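Local coordinates for surface presentation of antigens protein SpaS (Shigella flexneri, PDB 2VT1), which is required for invasion and for secretion of the Ipa proteins, as a member of the type III secretion exporter family, at residues K55-Y60 against F65-E70. Numbering follows the deposited sequence.
Sequences KTHTKY and FEHLDE
H57 and H67 meet at their edges, with no stacking. The closest atoms are H57 CE1 and H67 ND1, 3.5 Å apart, and each lies at the edge of the opposing ring. The planes are turned 67° from each other and the ring centroids stand 5.7 Å apart. The two side chains run past each other in opposite directions. The T56 and H67 side chains instead approach head on. T56 OG1 is 3.7 Å from H67 CE1, and T56 CG2 is 4.0 Å from the same carbon. A chi1 of 54° tucks the T56 hydroxyl between the N and C of its own backbone. H57 ND1 donates to T56 OG1 at 2.8 Å; the oxygen lies 29° out of the imidazole plane. T56 OG1 is also hydrogen-bonded to K52 O, one turn back. Beyond CE1, the other ring nitrogen of H57, NE2, accepts a hydrogen bond from D64 N. Both ring nitrogens of H57 are thus engaged, which fixes its rotation.

This is a small surface contact in the cytoplasmic domain of SpaS, a type III secretion exporter of the FlhB/YscU/SpaS family. It joins the C-terminal end of helix 47-56 to H67, just ahead of L68 in helix 68-80. Strand 61-62, an outer strand of the antiparallel sheet, lies in the connection between them. H57 is the first residue to leave helical geometry and also packs on I20 of strand 19-25.

E66 CB lies over the centre of one face of the H67 ring, 4.1 Å above the plane. The H67 side chain also touches K52, whose NZ forms a salt bridge with E70 OE1.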
ATOM      1  N   LYS B  55      -0.110 -10.684   6.472  1.00 20.79           N
ATOM      2  CA  LYS B  55       0.144 -12.042   6.967  1.00 21.75           C
ATOM      3  C   LYS B  55       0.853 -12.926   5.936  1.00 21.49           C
ATOM      4  O   LYS B  55       1.397 -13.977   6.301  1.00 23.19           O
ATOM      5  CB  LYS B  55      -1.156 -12.742   7.401  1.00 22.43           C
ATOM      6  CG  LYS B  55      -1.898 -12.121   8.593  1.00 25.98           C
ATOM      7  CD  LYS B  55      -1.056 -12.036   9.866  1.00 34.20           C
ATOM      8  CE  LYS B  55      -0.869 -13.390  10.575  1.00 39.70           C
ATOM      9  NZ  LYS B  55       0.090 -13.354  11.745  1.00 41.67           N
ATOM     10  N   THR B  56       0.860 -12.514   4.662  1.00 21.36           N
ATOM     11  CA  THR B  56       1.389 -13.362   3.580  1.00 21.34           C
ATOM     12  C   THR B  56       2.601 -12.812   2.813  1.00 21.90           C
ATOM     13  O   THR B  56       3.239 -13.565   2.078  1.00 23.52           O
ATOM     14  CB  THR B  56       0.314 -13.689   2.502  1.00 20.33           C
ATOM     15  OG1 THR B  56      -0.263 -12.478   2.011  1.00 19.92           O
ATOM     16  CG2 THR B  56      -0.778 -14.581   3.063  1.00 22.31           C
ATOM     17  N   HIS B  57       2.910 -11.525   2.950  1.00 21.61           N
ATOM     18  CA  HIS B  57       3.932 -10.904   2.103  1.00 22.05           C
ATOM     19  C   HIS B  57       5.034 -10.170   2.865  1.00 22.80           C
ATOM     20  O   HIS B  57       4.848  -9.732   4.002  1.00 20.28           O
ATOM     21  CB  HIS B  57       3.295  -9.929   1.109  1.00 22.79           C
ATOM     22  CG  HIS B  57       2.549 -10.594  -0.010  1.00 21.85           C
ATOM     23  ND1 HIS B  57       1.243 -11.021   0.113  1.00 23.12           N
ATOM     24  CD2 HIS B  57       2.917 -10.880  -1.280  1.00 23.00           C
ATOM     25  CE1 HIS B  57       0.847 -11.557  -1.027  1.00 23.33           C
ATOM     26  NE2 HIS B  57       1.847 -11.491  -1.887  1.00 21.94           N
ATOM     27  N   THR B  58       6.191 -10.061   2.216  1.00 23.66           N
ATOM     28  CA  THR B  58       7.274  -9.211   2.682  1.00 24.54           C
ATOM     29  C   THR B  58       7.311  -7.952   1.807  1.00 23.38           C
ATOM     30  O   THR B  58       6.769  -7.941   0.706  1.00 22.51           O
ATOM     31  CB  THR B  58       8.649  -9.957   2.635  1.00 24.91           C
ATOM     32  OG1 THR B  58       9.149  -9.974   1.293  1.00 28.53           O
ATOM     33  CG2 THR B  58       8.501 -11.379   3.124  1.00 26.80           C
ATOM     34  N   LYS B  59       7.946  -6.886   2.287  1.00 23.67           N
ATOM     35  CA  LYS B  59       7.962  -5.628   1.551  1.00 23.43           C
ATOM     36  C   LYS B  59       8.802  -5.777   0.299  1.00 23.83           C
ATOM     37  O   LYS B  59       9.625  -6.692   0.194  1.00 22.85           O
ATOM     38  CB  LYS B  59       8.526  -4.498   2.419  1.00 25.19           C
ATOM     39  CG  LYS B  59       9.982  -4.683   2.795  1.00 27.03           C
ATOM     40  CD  LYS B  59      10.637  -3.356   3.168  1.00 30.82           C
ATOM     41  CE  LYS B  59      10.119  -2.811   4.495  1.00 29.35           C
ATOM     42  NZ  LYS B  59      10.824  -1.545   4.844  1.00 29.27           N
ATOM     43  N   TYR B  60       8.600  -4.856  -0.639  1.00 22.77           N
ATOM     44  CA  TYR B  60       9.304  -4.856  -1.907  1.00 23.30           C
ATOM     45  C   TYR B  60       9.160  -6.190  -2.628  1.00 25.24           C
ATOM     46  O   TYR B  60      10.152  -6.780  -3.082  1.00 25.50           O
ATOM     47  CB  TYR B  60      10.781  -4.508  -1.710  1.00 23.79           C
ATOM     48  CG  TYR B  60      11.008  -3.199  -0.978  1.00 21.48           C
ATOM     49  CD1 TYR B  60      10.377  -2.031  -1.389  1.00 19.75           C
ATOM     50  CD2 TYR B  60      11.860  -3.131   0.111  1.00 22.78           C
ATOM     51  CE1 TYR B  60      10.584  -0.833  -0.732  1.00 20.18           C
ATOM     52  CE2 TYR B  60      12.079  -1.934   0.778  1.00 23.14           C
ATOM     53  CZ  TYR B  60      11.440  -0.787   0.348  1.00 23.40           C
ATOM     54  OH  TYR B  60      11.642   0.401   1.012  1.00 24.27           O
ATOM     55  N   PHE B  65      -0.148 -14.593  -7.103  1.00 30.50           N
ATOM     56  CA  PHE B  65      -1.261 -14.811  -8.041  1.00 30.35           C
ATOM     57  C   PHE B  65      -2.583 -14.894  -7.316  1.00 30.10           C
ATOM     58  O   PHE B  65      -3.611 -14.480  -7.836  1.00 31.58           O
ATOM     59  CB  PHE B  65      -1.052 -16.085  -8.877  1.00 30.69           C
ATOM     60  N   GLU B  66      -2.546 -15.421  -6.101  1.00 30.49           N
ATOM     61  CA  GLU B  66      -3.756 -15.663  -5.329  1.00 30.05           C
ATOM     62  C   GLU B  66      -4.505 -14.373  -4.964  1.00 29.05           C
ATOM     63  O   GLU B  66      -5.726 -14.375  -4.880  1.00 26.02           O
ATOM     64  CB  GLU B  66      -3.408 -16.460  -4.061  1.00 30.77           C
ATOM     65  N   HIS B  67      -3.776 -13.276  -4.753  1.00 28.99           N
ATOM     66  CA  HIS B  67      -4.385 -12.045  -4.216  1.00 27.76           C
ATOM     67  C   HIS B  67      -4.351 -10.912  -5.224  1.00 26.20           C
ATOM     68  O   HIS B  67      -4.814  -9.815  -4.947  1.00 24.87           O
ATOM     69  CB  HIS B  67      -3.678 -11.596  -2.938  1.00 27.59           C
ATOM     70  CG  HIS B  67      -3.511 -12.685  -1.930  1.00 31.48           C
ATOM     71  ND1 HIS B  67      -2.276 -13.081  -1.461  1.00 36.07           N
ATOM     72  CD2 HIS B  67      -4.418 -13.480  -1.312  1.00 34.79           C
ATOM     73  CE1 HIS B  67      -2.430 -14.066  -0.593  1.00 32.75           C
ATOM     74  NE2 HIS B  67      -3.719 -14.326  -0.484  1.00 33.15           N
ATOM     75  N   LEU B  68      -3.811 -11.204  -6.393  1.00 23.90           N
ATOM     76  CA  LEU B  68      -3.628 -10.226  -7.444  1.00 24.59           C
ATOM     77  C   LEU B  68      -4.898  -9.425  -7.814  1.00 23.98           C
ATOM     78  O   LEU B  68      -4.886  -8.194  -7.849  1.00 24.00           O
ATOM     79  CB  LEU B  68      -3.117 -10.978  -8.663  1.00 24.98           C
ATOM     80  CG  LEU B  68      -2.401 -10.213  -9.763  1.00 28.10           C
ATOM     81  CD1 LEU B  68      -1.987 -11.205 -10.845  1.00 29.65           C
ATOM     82  CD2 LEU B  68      -3.276  -9.100 -10.331  1.00 28.58           C
ATOM     83  N   ASP B  69      -5.978 -10.128  -8.123  1.00 23.83           N
ATOM     84  CA  ASP B  69      -7.237  -9.494  -8.543  1.00 23.86           C
ATOM     85  C   ASP B  69      -7.910  -8.694  -7.423  1.00 20.59           C
ATOM     86  O   ASP B  69      -8.536  -7.678  -7.664  1.00 20.80           O
ATOM     87  CB  ASP B  69      -8.224 -10.568  -9.025  1.00 25.66           C
ATOM     88  CG  ASP B  69      -8.282 -10.688 -10.540  1.00 31.41           C
ATOM     89  OD1 ASP B  69      -8.041 -11.807 -11.048  1.00 39.01           O
ATOM     90  OD2 ASP B  69      -8.565  -9.675 -11.226  1.00 33.15           O
ATOM     91  N   GLU B  70      -7.808  -9.172  -6.195  1.00 20.81           N
ATOM     92  CA  GLU B  70      -8.375  -8.456  -5.047  1.00 20.66           C
ATOM     93  C   GLU B  70      -7.681  -7.110  -4.863  1.00 19.70           C
ATOM     94  O   GLU B  70      -8.298  -6.150  -4.405  1.00 19.09           O
ATOM     95  CB  GLU B  70      -8.244  -9.293  -3.772  1.00 21.19           C
ATOM     96  CG  GLU B  70      -8.939  -8.684  -2.562  1.00 25.65           C
ATOM     97  CD  GLU B  70      -8.966  -9.607  -1.352  1.00 29.68           C
ATOM     98  OE1 GLU B  70      -8.455 -10.749  -1.448  1.00 31.28           O
ATOM     99  OE2 GLU B  70      -9.507  -9.185  -0.304  1.00 30.83           O
TER